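Local coordinates for protein bacterial regulatory proteins, tetR family (PDB 3AQT) that binds resorcinol and, as a repressor of the TetR family, probably controls transcription by binding DNA through a helix-turn-helix motif, at residues E103-G106 with I107-Q111; G125-R128 with H129-R132. One frame throughout, in Å; residues are numbered along the deposited sequence.

From the N terminus, the chain first reaches contact 1, the last turns of helix 90-111, and then contact 2, in the second half of helix 119-134. Each joins two consecutive pieces of one helix, so each closes no more than helical turns; the two follow in series, neither nesting nor crossing. Their centres lie about 11 Å apart because the chain folds back between the helices and packs one on the other. Leu109 CD2 meets His129 CD2 at 3.5 Å, Leu109 CD1 rests against the CB of Ser126, and Val105 reaches Leu130. Together they tie these two helices into one part of the resorcinol pocket, to which contact 1 brings Leu109 and contact 2 brings Ser126, Leu127 and Leu130.

Contact 1 of 2, residues E103-G106 with I107-Q111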
ATOM      1  N   GLU B 103       3.240  -1.851  18.280  1.00 32.02           N
ATOM      2  CA  GLU B 103       4.401  -2.103  19.125  1.00 32.71           C
ATOM      3  C   GLU B 103       4.135  -3.246  20.108  1.00 32.29           C
ATOM      4  O   GLU B 103       5.019  -4.049  20.384  1.00 32.74           O
ATOM      5  CB  GLU B 103       4.791  -0.842  19.889  1.00 32.86           C
ATOM      6  CG  GLU B 103       5.992  -1.020  20.800  1.00 36.49           C
ATOM      7  CD  GLU B 103       6.288   0.238  21.594  1.00 40.09           C
ATOM      8  OE1 GLU B 103       7.146   0.194  22.496  1.00 41.03           O
ATOM      9  OE2 GLU B 103       5.657   1.280  21.316  1.00 45.58           O
ATOM     10  N   SER B 104       2.918  -3.326  20.628  1.00 31.40           N
ATOM     11  CA  SER B 104       2.581  -4.387  21.565  1.00 32.76           C
ATOM     12  C   SER B 104       2.801  -5.746  20.928  1.00 33.03           C
ATOM     13  O   SER B 104       3.381  -6.642  21.551  1.00 34.21           O
ATOM     14  CB  SER B 104       1.123  -4.278  22.013  1.00 30.86           C
ATOM     15  OG  SER B 104       0.912  -3.074  22.723  1.00 35.53           O
ATOM     16  N   VAL B 105       2.324  -5.910  19.697  1.00 32.04           N
ATOM     17  CA  VAL B 105       2.490  -7.179  19.006  1.00 33.41           C
ATOM     18  C   VAL B 105       3.954  -7.388  18.613  1.00 33.98           C
ATOM     19  O   VAL B 105       4.478  -8.496  18.707  1.00 34.32           O
ATOM     20  CB  VAL B 105       1.567  -7.256  17.762  1.00 34.30           C
ATOM     21  CG1 VAL B 105       1.954  -8.435  16.876  1.00 34.89           C
ATOM     22  CG2 VAL B 105       0.126  -7.436  18.218  1.00 34.58           C
ATOM     23  N   GLY B 106       4.612  -6.313  18.190  1.00 32.89           N
ATOM     24  CA  GLY B 106       6.005  -6.413  17.809  1.00 32.65           C
ATOM     25  C   GLY B 106       6.855  -7.001  18.922  1.00 32.87           C
ATOM     26  O   GLY B 106       7.692  -7.868  18.676  1.00 32.51           O
ATOM     27  N   ILE B 107       6.635  -6.530  20.146  1.00 32.35           N
ATOM     28  CA  ILE B 107       7.376  -7.008  21.305  1.00 30.89           C
ATOM     29  C   ILE B 107       7.019  -8.465  21.576  1.00 32.45           C
ATOM     30  O   ILE B 107       7.897  -9.280  21.876  1.00 31.07           O
ATOM     31  CB  ILE B 107       7.058  -6.153  22.548  1.00 30.59           C
ATOM     32  CG1 ILE B 107       7.611  -4.742  22.358  1.00 29.94           C
ATOM     33  CG2 ILE B 107       7.674  -6.771  23.788  1.00 31.72           C
ATOM     34  CD1 ILE B 107       7.043  -3.692  23.314  1.00 47.18           C
ATOM     35  N   ALA B 108       5.736  -8.798  21.458  1.00 30.77           N
ATOM     36  CA  ALA B 108       5.308 -10.173  21.674  1.00 33.99           C
ATOM     37  C   ALA B 108       5.954 -11.083  20.624  1.00 35.73           C
ATOM     38  O   ALA B 108       6.409 -12.174  20.944  1.00 36.42           O
ATOM     39  CB  ALA B 108       3.773 -10.282  21.611  1.00 31.68           C
ATOM     40  N   LEU B 109       6.003 -10.633  19.373  1.00 36.81           N
ATOM     41  CA  LEU B 109       6.612 -11.434  18.317  1.00 38.21           C
ATOM     42  C   LEU B 109       8.094 -11.654  18.584  1.00 39.83           C
ATOM     43  O   LEU B 109       8.613 -12.744  18.340  1.00 41.50           O
ATOM     44  CB  LEU B 109       6.434 -10.769  16.948  1.00 35.36           C
ATOM     45  CG  LEU B 109       5.020 -10.758  16.373  1.00 34.51           C
ATOM     46  CD1 LEU B 109       5.015  -9.975  15.062  1.00 34.40           C
ATOM     47  CD2 LEU B 109       4.538 -12.181  16.168  1.00 29.84           C
ATOM     48  N   ASP B 110       8.778 -10.621  19.073  1.00 40.17           N
ATOM     49  CA  ASP B 110      10.198 -10.753  19.368  1.00 42.91           C
ATOM     50  C   ASP B 110      10.434 -11.780  20.485  1.00 45.85           C
ATOM     51  O   ASP B 110      11.479 -12.419  20.532  1.00 46.46           O
ATOM     52  CB  ASP B 110      10.801  -9.402  19.768  1.00 42.39           C
ATOM     53  CG  ASP B 110      10.929  -8.442  18.594  1.00 45.25           C
ATOM     54  OD1 ASP B 110      10.934  -8.912  17.437  1.00 48.09           O
ATOM     55  OD2 ASP B 110      11.049  -7.216  18.821  1.00 45.03           O
ATOM     56  N   GLN B 111       9.460 -11.944  21.376  1.00 47.95           N
ATOM     57  CA  GLN B 111       9.586 -12.900  22.471  1.00 50.52           C
ATOM     58  C   GLN B 111       9.468 -14.348  21.991  1.00 52.27           C
ATOM     59  O   GLN B 111      10.259 -15.202  22.383  1.00 53.19           O
ATOM     60  CB  GLN B 111       8.510 -12.657  23.533  1.00 52.05           C
ATOM     61  CG  GLN B 111       8.481 -11.260  24.128  1.00 56.76           C
ATOM     62  CD  GLN B 111       9.664 -10.974  25.028  1.00 59.73           C
ATOM     63  OE1 GLN B 111       9.907 -11.694  25.997  1.00 63.05           O
ATOM     64  NE2 GLN B 111      10.403  -9.912  24.718  1.00 60.07           N
TER
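Leu109 lies one helical turn beyond Val105, and its side chain leans back along the helix onto it. Leu109 CB is 3.5 Å from Val105 O, and Leu109 CG, turned beside the backbone N (chi1 -70°), comes to 3.3 Å from that oxygen and 3.9 Å from Val105 CG1. At the tip, Leu109 CD1 meets Val105 CG1, also at 3.9 Å. Leu109 N donates to Val105 O at 2.7 Å, part of the regular i to i+4 ladder that also joins Ile107 to Glu103, Ala108 to Ser104 and Asp110 to Gly106. Branched, apolar Val105 and Leu109 suit this buried side, where both touch helix 119-134 and Leu109 also touches resorcinol. On an exposed side, Glu103 and Ile107 run alongside each other: the extended glutamate lays its CG 3.8 Å from Ile107 CD1, aliphatic against aliphatic. One turn on from Ile107 on this same side, Asp110 carries a charge: its OD2 pairs with Arg161, itself a pocket residue, and its OD1 with Arg164. The chemistry thus divides by side: an apolar side faces helix 119-134 and gives Leu109 to the pocket, while the carboxylate of Asp110, gripped by two arginines, ties the other to helix 159-171, probably helping to position Arg161.

Contact 2 of 2, residues G125-R128 with H129-R132; sequences GSLR and HLVR. With RCO (resorcinol), chain D.
Leu127 and Leu130 converge on resorcinol, their methyls Leu127 CD2 and Leu130 CD1 standing 4.4 Å apart and each 3.8 Å from ring atom C5. Both leucines have CG turned beside the backbone N and CD2 or CD1 directed at the ligand, so neighbouring turns of the helix offer it a joint apolar surface. Ser126 adds its CB, 3.4 Å from C3 of resorcinol; its small size lets the ring come close, and its hydroxyl is bonded back to Val122 O within the helix. Away from the pocket, Arg128 and Arg132 run side by side in the same direction, their guanidinium planes turned 73° apart, with Arg128 NH2 4.1 Å from Arg132 NH1. Asp210 OD2 probably eases this pairing of like charges through a salt bridge with Arg128 NE and a long, weak ion pair with Arg132, and Arg128 NH1 bonds to Arg234 O. His129 turns its ring back toward the preceding turn, placing CD2 3.2 Å from Gly125 O, while NE2 makes a weak hydrogen bond to Pro237 O. Helix 119-134 thus packs against three others, helix 90-111 at Ser126, His129 and Leu130, helix 180-199 at Leu127, Leu130 and Val131, and helix 209-220 at Leu127, Arg128 and Val131; loop residues Leu236 and Ile239 lie against His129.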
ATOM      1  N   GLY B 125       5.761 -16.514  10.158  1.00 31.41           N
ATOM      2  CA  GLY B 125       4.948 -16.556  11.357  1.00 29.67           C
ATOM      3  C   GLY B 125       4.559 -15.173  11.833  1.00 29.55           C
ATOM      4  O   GLY B 125       3.428 -14.950  12.281  1.00 28.85           O
ATOM      5  N   SER B 126       5.501 -14.242  11.751  1.00 27.79           N
ATOM      6  CA  SER B 126       5.238 -12.880  12.166  1.00 30.89           C
ATOM      7  C   SER B 126       4.102 -12.314  11.321  1.00 32.06           C
ATOM      8  O   SER B 126       3.134 -11.753  11.851  1.00 31.24           O
ATOM      9  CB  SER B 126       6.489 -12.012  11.991  1.00 30.70           C
ATOM     10  OG  SER B 126       7.567 -12.486  12.780  1.00 34.36           O
ATOM     11  N   LEU B 127       4.221 -12.473  10.004  1.00 32.07           N
ATOM     12  CA  LEU B 127       3.205 -11.968   9.097  1.00 31.26           C
ATOM     13  C   LEU B 127       1.850 -12.614   9.341  1.00 31.70           C
ATOM     14  O   LEU B 127       0.822 -11.933   9.323  1.00 32.68           O
ATOM     15  CB  LEU B 127       3.650 -12.171   7.647  1.00 30.27           C
ATOM     16  CG  LEU B 127       4.902 -11.355   7.290  1.00 31.53           C
ATOM     17  CD1 LEU B 127       5.347 -11.660   5.862  1.00 31.28           C
ATOM     18  CD2 LEU B 127       4.597  -9.866   7.459  1.00 30.83           C
ATOM     19  N   ARG B 128       1.839 -13.920   9.591  1.00 32.97           N
ATOM     20  CA  ARG B 128       0.577 -14.605   9.836  1.00 34.93           C
ATOM     21  C   ARG B 128      -0.104 -14.054  11.085  1.00 36.33           C
ATOM     22  O   ARG B 128      -1.329 -13.948  11.131  1.00 38.00           O
ATOM     23  CB  ARG B 128       0.797 -16.112   9.957  1.00 35.07           C
ATOM     24  CG  ARG B 128       1.237 -16.758   8.656  1.00 35.06           C
ATOM     25  CD  ARG B 128       1.577 -18.209   8.858  1.00 36.28           C
ATOM     26  NE  ARG B 128       0.432 -18.955   9.366  1.00 38.05           N
ATOM     27  CZ  ARG B 128       0.501 -20.190   9.856  1.00 37.23           C
ATOM     28  NH1 ARG B 128       1.666 -20.826   9.912  1.00 35.67           N
ATOM     29  NH2 ARG B 128      -0.600 -20.793  10.278  1.00 37.23           N
ATOM     30  N   HIS B 129       0.686 -13.691  12.093  1.00 36.73           N
ATOM     31  CA  HIS B 129       0.105 -13.123  13.307  1.00 37.77           C
ATOM     32  C   HIS B 129      -0.533 -11.761  13.021  1.00 37.50           C
ATOM     33  O   HIS B 129      -1.598 -11.455  13.553  1.00 37.25           O
ATOM     34  CB  HIS B 129       1.162 -12.965  14.408  1.00 37.78           C
ATOM     35  CG  HIS B 129       1.398 -14.211  15.198  1.00 37.24           C
ATOM     36  ND1 HIS B 129       0.390 -14.855  15.884  1.00 36.42           N
ATOM     37  CD2 HIS B 129       2.519 -14.944  15.401  1.00 36.97           C
ATOM     38  CE1 HIS B 129       0.880 -15.929  16.475  1.00 35.91           C
ATOM     39  NE2 HIS B 129       2.169 -16.005  16.198  1.00 39.24           N
ATOM     40  N   LEU B 130       0.122 -10.944  12.191  1.00 35.82           N
ATOM     41  CA  LEU B 130      -0.414  -9.628  11.861  1.00 35.40           C
ATOM     42  C   LEU B 130      -1.748  -9.789  11.140  1.00 36.09           C
ATOM     43  O   LEU B 130      -2.725  -9.128  11.482  1.00 35.80           O
ATOM     44  CB  LEU B 130       0.582  -8.827  11.001  1.00 32.59           C
ATOM     45  CG  LEU B 130       1.887  -8.415  11.714  1.00 32.10           C
ATOM     46  CD1 LEU B 130       2.784  -7.620  10.794  1.00 29.09           C
ATOM     47  CD2 LEU B 130       1.551  -7.586  12.940  1.00 32.48           C
ATOM     48  N   VAL B 131      -1.808 -10.691  10.168  1.00 37.25           N
ATOM     49  CA  VAL B 131      -3.052 -10.897   9.444  1.00 38.00           C
ATOM     50  C   VAL B 131      -4.175 -11.360  10.368  1.00 40.83           C
ATOM     51  O   VAL B 131      -5.271 -10.803  10.334  1.00 41.23           O
ATOM     52  CB  VAL B 131      -2.880 -11.917   8.300  1.00 35.68           C
ATOM     53  CG1 VAL B 131      -4.228 -12.269   7.708  1.00 32.14           C
ATOM     54  CG2 VAL B 131      -1.988 -11.327   7.219  1.00 34.26           C
ATOM     55  N   ARG B 132      -3.908 -12.366  11.200  1.00 43.27           N
ATOM     56  CA  ARG B 132      -4.930 -12.870  12.121  1.00 46.01           C
ATOM     57  C   ARG B 132      -5.388 -11.788  13.095  1.00 46.91           C
ATOM     58  O   ARG B 132      -6.570 -11.689  13.412  1.00 47.63           O
ATOM     59  CB  ARG B 132      -4.410 -14.090  12.893  1.00 44.74           C
ATOM     60  CG  ARG B 132      -3.766 -15.113  11.981  1.00 49.20           C
ATOM     61  CD  ARG B 132      -4.223 -16.542  12.212  1.00 51.74           C
ATOM     62  NE  ARG B 132      -3.505 -17.217  13.287  1.00 53.31           N
ATOM     63  CZ  ARG B 132      -3.321 -18.534  13.335  1.00 55.58           C
ATOM     64  NH1 ARG B 132      -3.798 -19.307  12.366  1.00 55.67           N
ATOM     65  NH2 ARG B 132      -2.666 -19.082  14.348  1.00 55.89           N
TER
HETATM   66  C1  RCO D 230       7.546  -8.119  12.515  1.00 36.64           C
HETATM   67  C2  RCO D 230       8.564  -9.038  12.107  1.00 36.01           C
HETATM   68  C3  RCO D 230       8.554  -9.567  10.787  1.00 36.04           C
HETATM   69  C4  RCO D 230       7.542  -9.174   9.892  1.00 37.06           C
HETATM   70  C5  RCO D 230       6.544  -8.272  10.292  1.00 36.48           C
HETATM   71  C6  RCO D 230       6.545  -7.740  11.610  1.00 36.69           C
HETATM   72  O1  RCO D 230       7.561  -7.608  13.809  1.00 40.05           O
HETATM   73  O3  RCO D 230       9.528 -10.465  10.361  1.00 36.67           O